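Local coordinates for protein racemase, putative (Roseobacter denitrificans, PDB 3TCS) that probably works as a magnesium-dependent enzyme of the enolase superfamily, a putative racemase or hydro-lyase, and holds magnesium and D-alanine in its barrel, at residues Thr318-Arg323 with Pro367-Glu372; Val53-Ala58 with Cys308-Leu313; Asp83-Val88 with Arg102-Val107; Pro263-Met268 with Val277-Leu282; Arg156-Gln161 with Arg194-Asp199. All blocks are in the same frame, centred on the assembly; numbering follows the deposited sequence.

Contact 1. Residues Thr318-Arg323 with Pro367-Glu372; sequences TMHLLR and PGWGVE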
# COMPACT_ATOMS: atom_id res chain seq x y z
N THR B 318 14.05 17.33 2.80
CA THR B 318 15.25 16.52 2.61
C THR B 318 16.50 17.31 2.96
O THR B 318 17.45 16.78 3.54
CB THR B 318 15.34 16.01 1.15
OG1 THR B 318 14.14 15.29 0.83
CG2 THR B 318 16.53 15.09 0.97
N MET B 319 16.51 18.60 2.60
CA MET B 319 17.63 19.47 2.91
C MET B 319 17.85 19.51 4.43
O MET B 319 18.98 19.41 4.89
CB MET B 319 17.36 20.89 2.38
CG MET B 319 17.53 21.02 0.87
SD MET B 319 16.72 22.49 0.20
CE MET B 319 17.45 23.80 1.23
N HIS B 320 16.77 19.66 5.19
CA HIS B 320 16.90 19.69 6.65
C HIS B 320 17.40 18.35 7.18
O HIS B 320 18.25 18.31 8.07
CB HIS B 320 15.56 20.02 7.32
CG HIS B 320 15.24 21.48 7.36
ND1 HIS B 320 14.82 22.19 6.25
CD2 HIS B 320 15.27 22.37 8.38
CE1 HIS B 320 14.60 23.44 6.59
NE2 HIS B 320 14.87 23.58 7.88
N LEU B 321 16.88 17.26 6.63
CA LEU B 321 17.29 15.93 7.07
C LEU B 321 18.78 15.71 6.81
O LEU B 321 19.50 15.23 7.68
CB LEU B 321 16.48 14.85 6.34
CG LEU B 321 16.81 13.41 6.77
CD1 LEU B 321 16.25 13.16 8.17
CD2 LEU B 321 16.22 12.42 5.78
N LEU B 322 19.24 16.08 5.61
CA LEU B 322 20.64 15.90 5.25
C LEU B 322 21.60 16.74 6.09
O LEU B 322 22.78 16.42 6.17
CB LEU B 322 20.84 16.20 3.76
CG LEU B 322 20.26 15.16 2.79
CD1 LEU B 322 20.45 15.65 1.37
CD2 LEU B 322 20.96 13.81 2.98
N ARG B 323 21.10 17.80 6.72
CA ARG B 323 21.94 18.64 7.56
C ARG B 323 21.97 18.07 8.97
O ARG B 323 22.63 18.62 9.85
CB ARG B 323 21.40 20.08 7.63
CG ARG B 323 21.61 20.94 6.39
CD ARG B 323 23.09 21.23 6.11
NE ARG B 323 23.83 21.74 7.28
CZ ARG B 323 25.11 22.07 7.25
NH1 ARG B 323 25.81 21.96 6.13
NH2 ARG B 323 25.72 22.49 8.35
N PRO B 367 13.06 29.59 11.89
CA PRO B 367 12.38 28.55 12.68
C PRO B 367 11.47 27.65 11.84
O PRO B 367 10.80 28.11 10.92
CB PRO B 367 11.59 29.37 13.70
CG PRO B 367 12.47 30.57 13.91
CD PRO B 367 12.84 30.92 12.49
N GLY B 368 11.46 26.36 12.17
CA GLY B 368 10.64 25.43 11.43
C GLY B 368 11.26 25.11 10.08
O GLY B 368 12.47 25.01 9.97
N TRP B 369 10.42 24.95 9.05
CA TRP B 369 10.95 24.65 7.73
C TRP B 369 11.56 25.91 7.12
O TRP B 369 12.43 25.82 6.26
CB TRP B 369 9.84 24.11 6.83
CG TRP B 369 9.30 22.79 7.30
CD1 TRP B 369 8.00 22.51 7.62
CD2 TRP B 369 10.03 21.58 7.52
NE1 TRP B 369 7.88 21.20 8.01
CE2 TRP B 369 9.11 20.61 7.96
CE3 TRP B 369 11.38 21.23 7.38
CZ2 TRP B 369 9.50 19.30 8.27
CZ3 TRP B 369 11.76 19.92 7.68
CH2 TRP B 369 10.82 18.97 8.12
N GLY B 370 11.10 27.07 7.58
CA GLY B 370 11.63 28.32 7.08
C GLY B 370 11.04 28.73 5.75
O GLY B 370 11.73 29.32 4.90
N VAL B 371 9.77 28.43 5.55
CA VAL B 371 9.08 28.76 4.32
C VAL B 371 7.66 29.17 4.65
O VAL B 371 7.15 28.85 5.72
CB VAL B 371 9.05 27.53 3.37
CG1 VAL B 371 8.15 26.44 3.96
CG2 VAL B 371 8.55 27.94 1.99
N GLU B 372 7.02 29.90 3.74
CA GLU B 372 5.65 30.35 3.93
C GLU B 372 4.86 30.00 2.68
O GLU B 372 5.28 30.32 1.57
CB GLU B 372 5.63 31.87 4.14
CG GLU B 372 4.32 32.42 4.68
CD GLU B 372 4.33 33.93 4.78
OE1 GLU B 372 5.43 34.50 5.02
OE2 GLU B 372 3.26 34.56 4.64
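His320 and Trp369 form a T-shaped (edge-to-face) pair, with the indole supplying the edge and the imidazole the face. The evidence is direct: the planes stand at 89°, and the centroids of the imidazole and the indole six-membered ring are 5.1 Å apart. Trp369 CE3 sits over one face of the imidazole, towards its rim, 3.7 Å from His320 ND1. Its neighbour CZ3 reaches the root of the histidine, 3.8 Å from His320 CB, which lies in the indole plane. Both side chains have CG anti to the carbonyl carbon (chi1 -82° in His320, -64° in Trp369), a choice that sends the imidazole out from helix 314-322 and brings the benzo edge back to meet it. At the far end of the imidazole, His320 CE1 approaches Trp369 O at 3.2 Å. The carbonyl is presented by a type II' turn from Pro367 to Gly370, in which Gly368 takes the positive phi at the second position.

Outside the pair, His320 ND1 donates to Leu316 O one helical turn back, which fixes the ring's rotation, while Trp369 NE1 bonds to Thr109 O and Trp369 N to Asp113 OD1, both on helix 98-119. The loop thus joins barrel helix 314-322 to helix 98-119 of the N-terminal domain. Chemically, the buried contact rests on aromatic packing plus a carbonyl set against a ring C-H that is probably polarised.

Contact 2. Residues Val53-Ala58 with Cys308-Leu313; sequences VSTYHA and CANWSL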
# COMPACT_ATOMS: atom_id res chain seq x y z
N VAL B 53 1.58 16.86 2.38
CA VAL B 53 1.43 15.43 2.11
C VAL B 53 2.22 15.21 0.82
O VAL B 53 2.65 16.17 0.18
CB VAL B 53 -0.05 15.02 1.87
CG1 VAL B 53 -0.88 15.29 3.12
CG2 VAL B 53 -0.62 15.76 0.67
N SER B 54 2.44 13.96 0.45
CA SER B 54 3.18 13.69 -0.78
C SER B 54 2.44 14.27 -1.99
O SER B 54 1.21 14.30 -2.01
CB SER B 54 3.35 12.19 -0.98
OG SER B 54 3.99 11.94 -2.22
N THR B 55 3.19 14.70 -3.00
CA THR B 55 2.58 15.23 -4.22
C THR B 55 1.96 14.08 -5.03
O THR B 55 2.28 12.91 -4.80
CB THR B 55 3.62 15.95 -5.10
OG1 THR B 55 4.79 15.13 -5.22
CG2 THR B 55 4.00 17.29 -4.51
N TYR B 56 1.09 14.44 -5.98
CA TYR B 56 0.39 13.51 -6.88
C TYR B 56 -0.87 12.91 -6.28
O TYR B 56 -0.81 12.15 -5.31
CB TYR B 56 1.35 12.42 -7.37
CG TYR B 56 2.53 13.01 -8.08
CD1 TYR B 56 2.36 13.78 -9.24
CD2 TYR B 56 3.82 12.88 -7.57
CE1 TYR B 56 3.44 14.41 -9.86
CE2 TYR B 56 4.91 13.51 -8.18
CZ TYR B 56 4.71 14.27 -9.32
OH TYR B 56 5.77 14.90 -9.93
N HIS B 57 -2.00 13.26 -6.87
CA HIS B 57 -3.31 12.84 -6.40
C HIS B 57 -3.42 13.21 -4.92
O HIS B 57 -3.97 12.46 -4.11
CB HIS B 57 -3.52 11.33 -6.62
CG HIS B 57 -3.37 10.91 -8.06
ND1 HIS B 57 -3.90 11.64 -9.10
CD2 HIS B 57 -2.75 9.85 -8.62
CE1 HIS B 57 -3.61 11.05 -10.24
NE2 HIS B 57 -2.91 9.95 -9.98
N ALA B 58 -2.88 14.38 -4.59
CA ALA B 58 -2.88 14.90 -3.23
C ALA B 58 -4.28 15.11 -2.69
O ALA B 58 -4.49 15.10 -1.47
CB ALA B 58 -2.10 16.21 -3.16
N CYS B 308 13.86 13.13 -3.75
CA CYS B 308 13.01 14.32 -3.70
C CYS B 308 13.08 14.82 -5.14
O CYS B 308 14.11 15.32 -5.58
CB CYS B 308 13.49 15.37 -2.67
SG CYS B 308 15.26 15.72 -2.50
N ALA B 309 11.98 14.65 -5.87
CA ALA B 309 11.95 14.97 -7.29
C ALA B 309 11.22 16.20 -7.80
O ALA B 309 11.01 16.33 -9.01
CB ALA B 309 11.46 13.74 -8.05
N ASN B 310 10.81 17.10 -6.92
CA ASN B 310 10.13 18.29 -7.38
C ASN B 310 10.28 19.42 -6.39
O ASN B 310 10.82 19.22 -5.29
CB ASN B 310 8.64 18.01 -7.65
CG ASN B 310 7.92 17.47 -6.44
OD1 ASN B 310 7.80 18.15 -5.43
ND2 ASN B 310 7.44 16.24 -6.55
N TRP B 311 9.82 20.60 -6.77
CA TRP B 311 9.94 21.76 -5.90
C TRP B 311 8.78 22.00 -4.96
O TRP B 311 8.46 23.15 -4.63
CB TRP B 311 10.24 23.01 -6.73
CG TRP B 311 11.58 22.96 -7.41
CD1 TRP B 311 12.53 21.98 -7.28
CD2 TRP B 311 12.10 23.91 -8.35
NE1 TRP B 311 13.61 22.27 -8.09
CE2 TRP B 311 13.37 23.44 -8.75
CE3 TRP B 311 11.61 25.10 -8.89
CZ2 TRP B 311 14.16 24.14 -9.68
CZ3 TRP B 311 12.40 25.79 -9.80
CH2 TRP B 311 13.66 25.31 -10.19
N SER B 312 8.11 20.93 -4.56
CA SER B 312 7.07 21.05 -3.55
C SER B 312 8.01 21.08 -2.34
O SER B 312 9.23 21.23 -2.51
CB SER B 312 6.15 19.81 -3.51
OG SER B 312 6.82 18.66 -3.04
N LEU B 313 7.48 20.95 -1.13
CA LEU B 313 8.35 20.99 0.04
C LEU B 313 9.21 19.74 0.26
O LEU B 313 10.08 19.74 1.11
CB LEU B 313 7.52 21.24 1.30
CG LEU B 313 6.96 22.66 1.45
CD1 LEU B 313 6.14 22.76 2.72
CD2 LEU B 313 8.12 23.63 1.48
O HOH W 1 8.03 14.39 -8.86
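Thr55 and Asn310 approach from opposite directions, and the two branches of the threonine divide the work. With chi1 at 47°, Thr55 OG1 lies between the backbone N and the carbonyl carbon and comes to 3.2 Å from Asn310 ND2. The same torsion puts CG2 beside the backbone N, where it presses on Ser312: Thr55 CG2 is 3.5 Å from Ser312 CB, tighter than usual for two carbons.

Asn310 is held at its other end. Its OD1 accepts two bonds, from Ser312 N at 2.9 Å and from Ser312 OG at 2.6 Å, both in the carbonyl plane, the backbone N lying on a lone pair. The first bond defines an Asx turn, made possible by chi1 of 57°, which folds the amide back over its own chain. With OD1 so occupied, the amide's rotation is set and ND2 is directed at residues 53-58.

This arrangement brings together the two halves of an enolase-superfamily protein: 53-58 is a loop of the N-terminal capping domain, and 308-313 is a loop of the barrel that contributes Ala309 to the D-alanine pocket. A water bridges Tyr56 and Asn310: it lies 2.6 Å from Tyr56 OH and accepts from Asn310 ND2 at 3.0 Å. It lies at the edge of the tyrosine ring, in its plane, and that ring is turned 77° from the amide. Ser312 OG also bonds to Gln52 NE2, from the residue just before the capping loop, and more weakly to Val314 N, where helix 314-322 starts.

Contact 3. Residues Asp83-Val88 with Arg102-Val107; sequences DLLDIV and RAMAGV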
# COMPACT_ATOMS: atom_id res chain seq x y z
N ASP B 83 5.35 6.71 18.33
CA ASP B 83 4.36 5.76 18.79
C ASP B 83 2.98 6.12 18.26
O ASP B 83 2.21 5.24 17.88
CB ASP B 83 4.33 5.70 20.32
CG ASP B 83 3.34 4.67 20.84
OD1 ASP B 83 3.42 3.49 20.43
OD2 ASP B 83 2.47 5.05 21.66
N LEU B 84 2.66 7.41 18.24
CA LEU B 84 1.36 7.85 17.74
C LEU B 84 1.18 7.42 16.28
O LEU B 84 0.10 6.99 15.89
CB LEU B 84 1.23 9.37 17.88
CG LEU B 84 -0.13 10.00 17.59
CD1 LEU B 84 -1.24 9.25 18.32
CD2 LEU B 84 -0.10 11.46 18.01
N LEU B 85 2.24 7.55 15.49
CA LEU B 85 2.19 7.16 14.08
C LEU B 85 2.01 5.65 13.97
O LEU B 85 1.34 5.17 13.06
CB LEU B 85 3.47 7.60 13.37
CG LEU B 85 3.63 9.12 13.25
CD1 LEU B 85 5.00 9.47 12.68
CD2 LEU B 85 2.51 9.66 12.38
N ASP B 86 2.61 4.89 14.89
CA ASP B 86 2.46 3.44 14.85
C ASP B 86 1.01 3.09 15.14
O ASP B 86 0.46 2.16 14.55
CB ASP B 86 3.37 2.75 15.88
CG ASP B 86 4.84 2.78 15.49
OD1 ASP B 86 5.14 2.88 14.28
OD2 ASP B 86 5.69 2.67 16.40
N ILE B 87 0.40 3.83 16.06
CA ILE B 87 -1.00 3.61 16.40
C ILE B 87 -1.86 3.82 15.17
O ILE B 87 -2.79 3.06 14.92
CB ILE B 87 -1.47 4.56 17.52
CG1 ILE B 87 -0.89 4.10 18.86
CG2 ILE B 87 -3.00 4.61 17.58
CD1 ILE B 87 -1.20 5.03 20.02
N VAL B 88 -1.54 4.84 14.38
CA VAL B 88 -2.31 5.10 13.16
C VAL B 88 -2.24 3.90 12.22
O VAL B 88 -3.27 3.44 11.72
CB VAL B 88 -1.81 6.35 12.41
CG1 VAL B 88 -2.52 6.48 11.07
CG2 VAL B 88 -2.06 7.61 13.25
N ARG B 102 1.36 8.56 2.81
CA ARG B 102 1.41 9.86 2.15
C ARG B 102 0.67 10.89 3.00
O ARG B 102 1.06 12.05 3.08
CB ARG B 102 0.76 9.80 0.77
CG ARG B 102 1.54 9.04 -0.28
CD ARG B 102 0.72 8.90 -1.56
NE ARG B 102 1.46 8.19 -2.60
CZ ARG B 102 1.94 8.76 -3.70
NH1 ARG B 102 1.75 10.06 -3.93
NH2 ARG B 102 2.61 8.03 -4.58
N ALA B 103 -0.43 10.44 3.61
CA ALA B 103 -1.26 11.30 4.45
C ALA B 103 -0.59 11.57 5.79
O ALA B 103 -0.53 12.71 6.26
CB ALA B 103 -2.63 10.65 4.66
N MET B 104 -0.09 10.50 6.41
CA MET B 104 0.60 10.62 7.69
C MET B 104 1.77 11.59 7.58
O MET B 104 2.05 12.35 8.51
CB MET B 104 1.14 9.26 8.14
CG MET B 104 0.08 8.24 8.51
SD MET B 104 0.79 6.58 8.66
CE MET B 104 2.11 6.88 9.83
N ALA B 105 2.45 11.56 6.43
CA ALA B 105 3.61 12.42 6.21
C ALA B 105 3.26 13.90 6.37
O ALA B 105 4.08 14.69 6.83
CB ALA B 105 4.20 12.16 4.83
N GLY B 106 2.05 14.26 5.97
CA GLY B 106 1.62 15.64 6.07
C GLY B 106 1.45 16.10 7.50
O GLY B 106 1.80 17.23 7.85
N VAL B 107 0.90 15.23 8.35
CA VAL B 107 0.72 15.61 9.74
C VAL B 107 2.08 15.62 10.44
O VAL B 107 2.37 16.52 11.23
CB VAL B 107 -0.23 14.64 10.47
CG1 VAL B 107 -0.41 15.09 11.92
CG2 VAL B 107 -1.58 14.59 9.76
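A backbone bond from Ile87 N to Asp83 O, 2.9 Å long, belongs to the helical turn that presents Leu85 and Val88 to Met104. Across the contact itself there is no hydrogen bond, and the methionine does the touching along its length. Its CG and SD run past Val88 in the opposite direction, with Val88 CG1 4.1 Å from Met104 CG. Val88 offers that branch because CG1 lies anti to the backbone N (chi1 173°). A bend about the CG-SD bond (chi3 54°) swings the terminal methyl onto Leu85: Met104 CE is 3.8 Å from Leu85 CD2 and 3.7 Å from Leu85 O. The methyl therefore meets both the leucine branch and the helix backbone. The closest approach of the two segments' CA atoms, Leu85 to Met104 at 7.4 Å, agrees with a close helix-helix contact.

Helices 81-91 and 98-119 both belong to the N-terminal domain. Helix 58-73 joins them through Met73, which touches Val88 and Val107, and barrel helix 287-300 closes another side, with Cys288 against Leu85, Arg289 against Met104, and Arg292 in a salt bridge with Asp86.

Contact 4. Residues Pro263-Met268 with Val277-Leu282; sequences PTWQRM and VQPDIL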
# COMPACT_ATOMS: atom_id res chain seq x y z
N PRO B 263 9.07 -2.92 7.42
CA PRO B 263 9.67 -4.25 7.46
C PRO B 263 10.38 -4.59 6.14
O PRO B 263 11.36 -5.33 6.12
CB PRO B 263 8.49 -5.18 7.76
CG PRO B 263 7.28 -4.38 7.35
CD PRO B 263 7.63 -2.98 7.75
N THR B 264 9.90 -4.02 5.03
CA THR B 264 10.54 -4.26 3.74
C THR B 264 11.88 -3.52 3.73
O THR B 264 12.87 -4.01 3.19
CB THR B 264 9.66 -3.77 2.58
OG1 THR B 264 8.46 -4.56 2.53
CG2 THR B 264 10.39 -3.90 1.25
N TRP B 265 11.89 -2.33 4.33
CA TRP B 265 13.12 -1.55 4.43
C TRP B 265 14.15 -2.35 5.23
O TRP B 265 15.32 -2.43 4.86
CB TRP B 265 12.86 -0.21 5.13
CG TRP B 265 12.61 0.91 4.18
CD1 TRP B 265 11.43 1.58 3.99
CD2 TRP B 265 13.55 1.48 3.27
NE1 TRP B 265 11.59 2.54 3.02
CE2 TRP B 265 12.88 2.50 2.56
CE3 TRP B 265 14.90 1.23 2.99
CZ2 TRP B 265 13.52 3.27 1.58
CZ3 TRP B 265 15.53 1.99 2.01
CH2 TRP B 265 14.84 3.00 1.32
N GLN B 266 13.69 -2.95 6.33
CA GLN B 266 14.58 -3.75 7.17
C GLN B 266 15.15 -4.93 6.37
O GLN B 266 16.34 -5.25 6.47
CB GLN B 266 13.83 -4.28 8.39
CG GLN B 266 14.73 -4.93 9.43
CD GLN B 266 15.51 -3.92 10.25
OE1 GLN B 266 14.94 -3.15 11.01
NE2 GLN B 266 16.83 -3.92 10.08
N ARG B 267 14.30 -5.57 5.57
CA ARG B 267 14.75 -6.70 4.77
C ARG B 267 15.77 -6.26 3.72
O ARG B 267 16.80 -6.91 3.53
CB ARG B 267 13.56 -7.36 4.07
CG ARG B 267 13.93 -8.62 3.31
CD ARG B 267 12.81 -9.07 2.39
NE ARG B 267 13.18 -10.25 1.63
CZ ARG B 267 12.61 -10.62 0.49
NH1 ARG B 267 11.62 -9.90 -0.03
NH2 ARG B 267 13.02 -11.72 -0.14
N MET B 268 15.48 -5.15 3.04
CA MET B 268 16.37 -4.62 2.00
C MET B 268 17.76 -4.31 2.55
O MET B 268 18.78 -4.65 1.94
CB MET B 268 15.77 -3.33 1.41
CG MET B 268 16.55 -2.77 0.23
SD MET B 268 16.22 -1.01 -0.07
CE MET B 268 14.42 -1.02 -0.20
N VAL B 277 20.75 3.81 0.34
CA VAL B 277 19.30 3.78 0.50
C VAL B 277 18.74 5.14 0.13
O VAL B 277 19.36 6.17 0.40
CB VAL B 277 18.90 3.42 1.95
CG1 VAL B 277 19.35 2.00 2.26
CG2 VAL B 277 19.53 4.40 2.92
N GLN B 278 17.57 5.15 -0.50
CA GLN B 278 16.95 6.38 -0.97
C GLN B 278 15.49 6.58 -0.61
O GLN B 278 14.63 6.64 -1.49
CB GLN B 278 17.10 6.47 -2.48
CG GLN B 278 18.54 6.39 -2.95
CD GLN B 278 18.65 6.62 -4.44
OE1 GLN B 278 18.31 5.74 -5.24
NE2 GLN B 278 19.11 7.80 -4.82
N PRO B 279 15.19 6.70 0.68
CA PRO B 279 13.80 6.90 1.07
C PRO B 279 13.29 8.27 0.62
O PRO B 279 14.08 9.20 0.45
CB PRO B 279 13.86 6.81 2.60
CG PRO B 279 15.21 7.41 2.90
CD PRO B 279 16.09 6.77 1.84
N ASP B 280 11.99 8.37 0.39
CA ASP B 280 11.37 9.65 0.04
C ASP B 280 10.61 9.96 1.33
O ASP B 280 9.74 9.20 1.75
CB ASP B 280 10.39 9.51 -1.14
CG ASP B 280 9.66 10.82 -1.45
OD1 ASP B 280 8.80 11.22 -0.65
OD2 ASP B 280 9.96 11.44 -2.49
N ILE B 281 10.96 11.07 1.97
CA ILE B 281 10.35 11.46 3.23
C ILE B 281 8.83 11.41 3.27
O ILE B 281 8.23 10.99 4.26
CB ILE B 281 10.81 12.87 3.65
CG1 ILE B 281 12.30 12.84 3.98
CG2 ILE B 281 9.99 13.37 4.84
CD1 ILE B 281 12.93 14.21 4.14
N LEU B 282 8.20 11.84 2.18
CA LEU B 282 6.74 11.86 2.15
C LEU B 282 6.09 10.53 1.75
O LEU B 282 5.03 10.19 2.26
CB LEU B 282 6.27 13.02 1.27
CG LEU B 282 6.84 14.38 1.72
CD1 LEU B 282 6.27 15.49 0.84
CD2 LEU B 282 6.50 14.64 3.19
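Trp265 meets Val277 and Pro279 with the outer end of its six-membered ring, and these carbon contacts make up most of the interaction. Trp265 CZ3 is 3.7 Å from Val277 CB, and Trp265 CZ2 is likewise 3.7 Å from Pro279 CB, so the two corners on either side of CH2 serve one residue each. Proline and indole cross at about a right angle. The indole gets there through an unusual chi1 of -95°, away from the staggered values. Met268, one turn further along the helix, lays its CE over a face of the indole, 3.8 Å above the plane.

Contact with the backbone comes at the ring's edge: Trp265 CH2 lies 3.9 Å from Gln278 N, which is near the indole plane. The indole's polar end is held from outside the segments: Trp265 NE1 bonds to Asp259 O, fixing the ring's rotation. Asp280 OD2 bonds to His307 ND1, a residue of the D-alanine pocket.

The helix 262-270 thus packs on the strand that follows it in the barrel, 276-277, and on its extension. The chemistry is two-sided: Val277 and Pro279 give the indole an apolar seat, while the CB of Gln278 between them points away, and its side chain lies near Glu231, a ligand of the magnesium.

Contact 5. Residues Arg156-Gln161 with Arg194-Asp199; sequences RLRDTQ and RELGDD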
# COMPACT_ATOMS: atom_id res chain seq x y z
N ARG B 156 24.66 23.81 -19.50
CA ARG B 156 24.39 25.21 -19.23
C ARG B 156 24.13 25.44 -17.74
O ARG B 156 24.55 26.45 -17.19
CB ARG B 156 23.21 25.69 -20.08
CG ARG B 156 23.57 25.69 -21.56
CD ARG B 156 22.48 26.21 -22.48
NE ARG B 156 22.95 26.21 -23.86
CZ ARG B 156 22.20 26.50 -24.92
NH1 ARG B 156 20.92 26.81 -24.76
NH2 ARG B 156 22.73 26.47 -26.13
N LEU B 157 23.47 24.48 -17.10
CA LEU B 157 23.20 24.60 -15.67
C LEU B 157 24.50 24.43 -14.89
O LEU B 157 24.68 25.02 -13.82
CB LEU B 157 22.19 23.54 -15.23
CG LEU B 157 20.77 23.80 -15.72
CD1 LEU B 157 19.93 22.52 -15.63
CD2 LEU B 157 20.15 24.92 -14.90
N ARG B 158 25.42 23.63 -15.42
CA ARG B 158 26.70 23.41 -14.77
C ARG B 158 27.42 24.76 -14.71
O ARG B 158 27.95 25.15 -13.67
CB ARG B 158 27.55 22.43 -15.58
CG ARG B 158 28.95 22.18 -15.03
CD ARG B 158 29.85 21.53 -16.08
NE ARG B 158 30.20 22.48 -17.14
CZ ARG B 158 30.87 22.17 -18.24
NH1 ARG B 158 31.28 20.93 -18.45
NH2 ARG B 158 31.14 23.12 -19.13
N ASP B 159 27.40 25.48 -15.83
CA ASP B 159 28.07 26.77 -15.92
C ASP B 159 27.37 27.95 -15.26
O ASP B 159 28.03 28.87 -14.80
CB ASP B 159 28.35 27.11 -17.39
CG ASP B 159 29.24 26.09 -18.07
OD1 ASP B 159 30.15 25.55 -17.40
OD2 ASP B 159 29.04 25.84 -19.27
N THR B 160 26.04 27.93 -15.21
CA THR B 160 25.30 29.04 -14.61
C THR B 160 24.93 28.87 -13.14
O THR B 160 24.87 29.85 -12.40
CB THR B 160 24.00 29.34 -15.39
OG1 THR B 160 23.16 28.19 -15.39
CG2 THR B 160 24.31 29.73 -16.83
N GLN B 161 24.69 27.63 -12.72
CA GLN B 161 24.29 27.34 -11.34
C GLN B 161 25.41 26.74 -10.48
O GLN B 161 25.33 26.78 -9.25
CB GLN B 161 23.10 26.37 -11.33
CG GLN B 161 21.83 26.90 -12.00
CD GLN B 161 21.27 28.13 -11.32
OE1 GLN B 161 21.23 28.22 -10.09
NE2 GLN B 161 20.81 29.09 -12.12
N ARG B 194 31.24 13.06 -22.04
CA ARG B 194 31.91 13.91 -23.02
C ARG B 194 31.55 15.38 -22.84
O ARG B 194 32.42 16.24 -22.76
CB ARG B 194 31.54 13.50 -24.45
CG ARG B 194 32.12 14.42 -25.51
CD ARG B 194 31.67 14.06 -26.92
NE ARG B 194 30.23 14.21 -27.11
CZ ARG B 194 29.39 13.19 -27.31
NH1 ARG B 194 29.85 11.95 -27.33
NH2 ARG B 194 28.10 13.41 -27.50
N GLU B 195 30.25 15.65 -22.78
CA GLU B 195 29.76 17.01 -22.67
C GLU B 195 29.91 17.70 -21.32
O GLU B 195 30.19 18.90 -21.27
CB GLU B 195 28.30 17.07 -23.11
CG GLU B 195 28.07 16.68 -24.57
CD GLU B 195 28.87 17.52 -25.54
OE1 GLU B 195 28.91 18.76 -25.37
OE2 GLU B 195 29.47 16.95 -26.47
N LEU B 196 29.72 16.97 -20.22
CA LEU B 196 29.83 17.56 -18.89
C LEU B 196 31.25 17.57 -18.33
O LEU B 196 31.54 18.27 -17.34
CB LEU B 196 28.88 16.86 -17.92
CG LEU B 196 27.40 17.27 -17.98
CD1 LEU B 196 27.26 18.75 -17.61
CD2 LEU B 196 26.83 17.02 -19.36
N GLY B 197 32.15 16.80 -18.94
CA GLY B 197 33.52 16.78 -18.48
C GLY B 197 33.88 15.73 -17.45
O GLY B 197 33.00 15.06 -16.90
N ASP B 198 35.17 15.60 -17.18
CA ASP B 198 35.67 14.62 -16.22
C ASP B 198 35.59 15.05 -14.76
O ASP B 198 35.75 14.22 -13.86
CB ASP B 198 37.13 14.28 -16.50
CG ASP B 198 37.38 13.91 -17.93
OD1 ASP B 198 36.59 13.11 -18.48
OD2 ASP B 198 38.37 14.40 -18.50
N ASP B 199 35.35 16.33 -14.51
CA ASP B 199 35.33 16.80 -13.14
C ASP B 199 33.96 16.95 -12.49
O ASP B 199 33.78 17.77 -11.59
CB ASP B 199 36.11 18.11 -13.03
CG ASP B 199 37.53 17.98 -13.55
OD1 ASP B 199 38.20 16.99 -13.19
OD2 ASP B 199 37.99 18.86 -14.31
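Arg158 crosses from helix 147-161 to the end of helix 184-196 and meets Leu196 there. Its CB points at the other segment, and CG, anti to the backbone N (chi1 177°), carries the chain outward in an extended line. CD is the first atom to touch, 3.9 Å from Leu196 O and 4.1 Å from Leu196 CD1, the two side chains sliding past each other in opposite directions. A bend at chi3 (71°) then turns the guanidinium.

NE and NH2 turn to the next residue of their own helix, each 3.1 Å from Asp159 OD1. Both nitrogens grip that one oxygen side-on, and it lies close to the guanidinium plane. The carboxylate is placed unevenly, NH2 using the syn lone pair of OD1 while NE comes from above the carboxylate plane. This salt bridge orients the guanidinium, leaving NH1 to reach across. Arg158 NH1 donates to Leu196 O at 2.9 Å, with an N-H...O angle of 141°, so the bond is weak despite its length. Leu196 O belongs to the last helical residue, and Gly197 leaves the helix with positive phi. A carbonyl at a helix's C-terminal end carries partial negative charge, which would probably favour the cationic partner.

In the fold, these are two successive outer helices of the barrel wall. Between them in sequence runs strand 165-169, and Phe166 of that strand packs against both Arg158 and Leu196, so the same strand residue backs both sides of the contact.

How the contacts relate
Contacts 1 to 4 are buried, whereas contact 5 is partly buried on the barrel's outer layer, about 24 Å from the chain centre to its own centre, and alone uses a charged group across the interface. Contacts 1, 4 and 5 lie within the barrel domain, contact 3 within the capping domain, and contact 2 between the two. Chemistry follows place: an edge-to-face aromatic pair in contact 1, an indole against aliphatic carbons in contact 4, aliphatic packing in contact 3, amide, hydroxyl and water in contact 2 beside the ligand pocket. Several also touch: Arg102 NH1 lies 3.0 Å from Thr55 O, Ala105 packs on Leu282, and Thr318 on both Cys308 and Ile281.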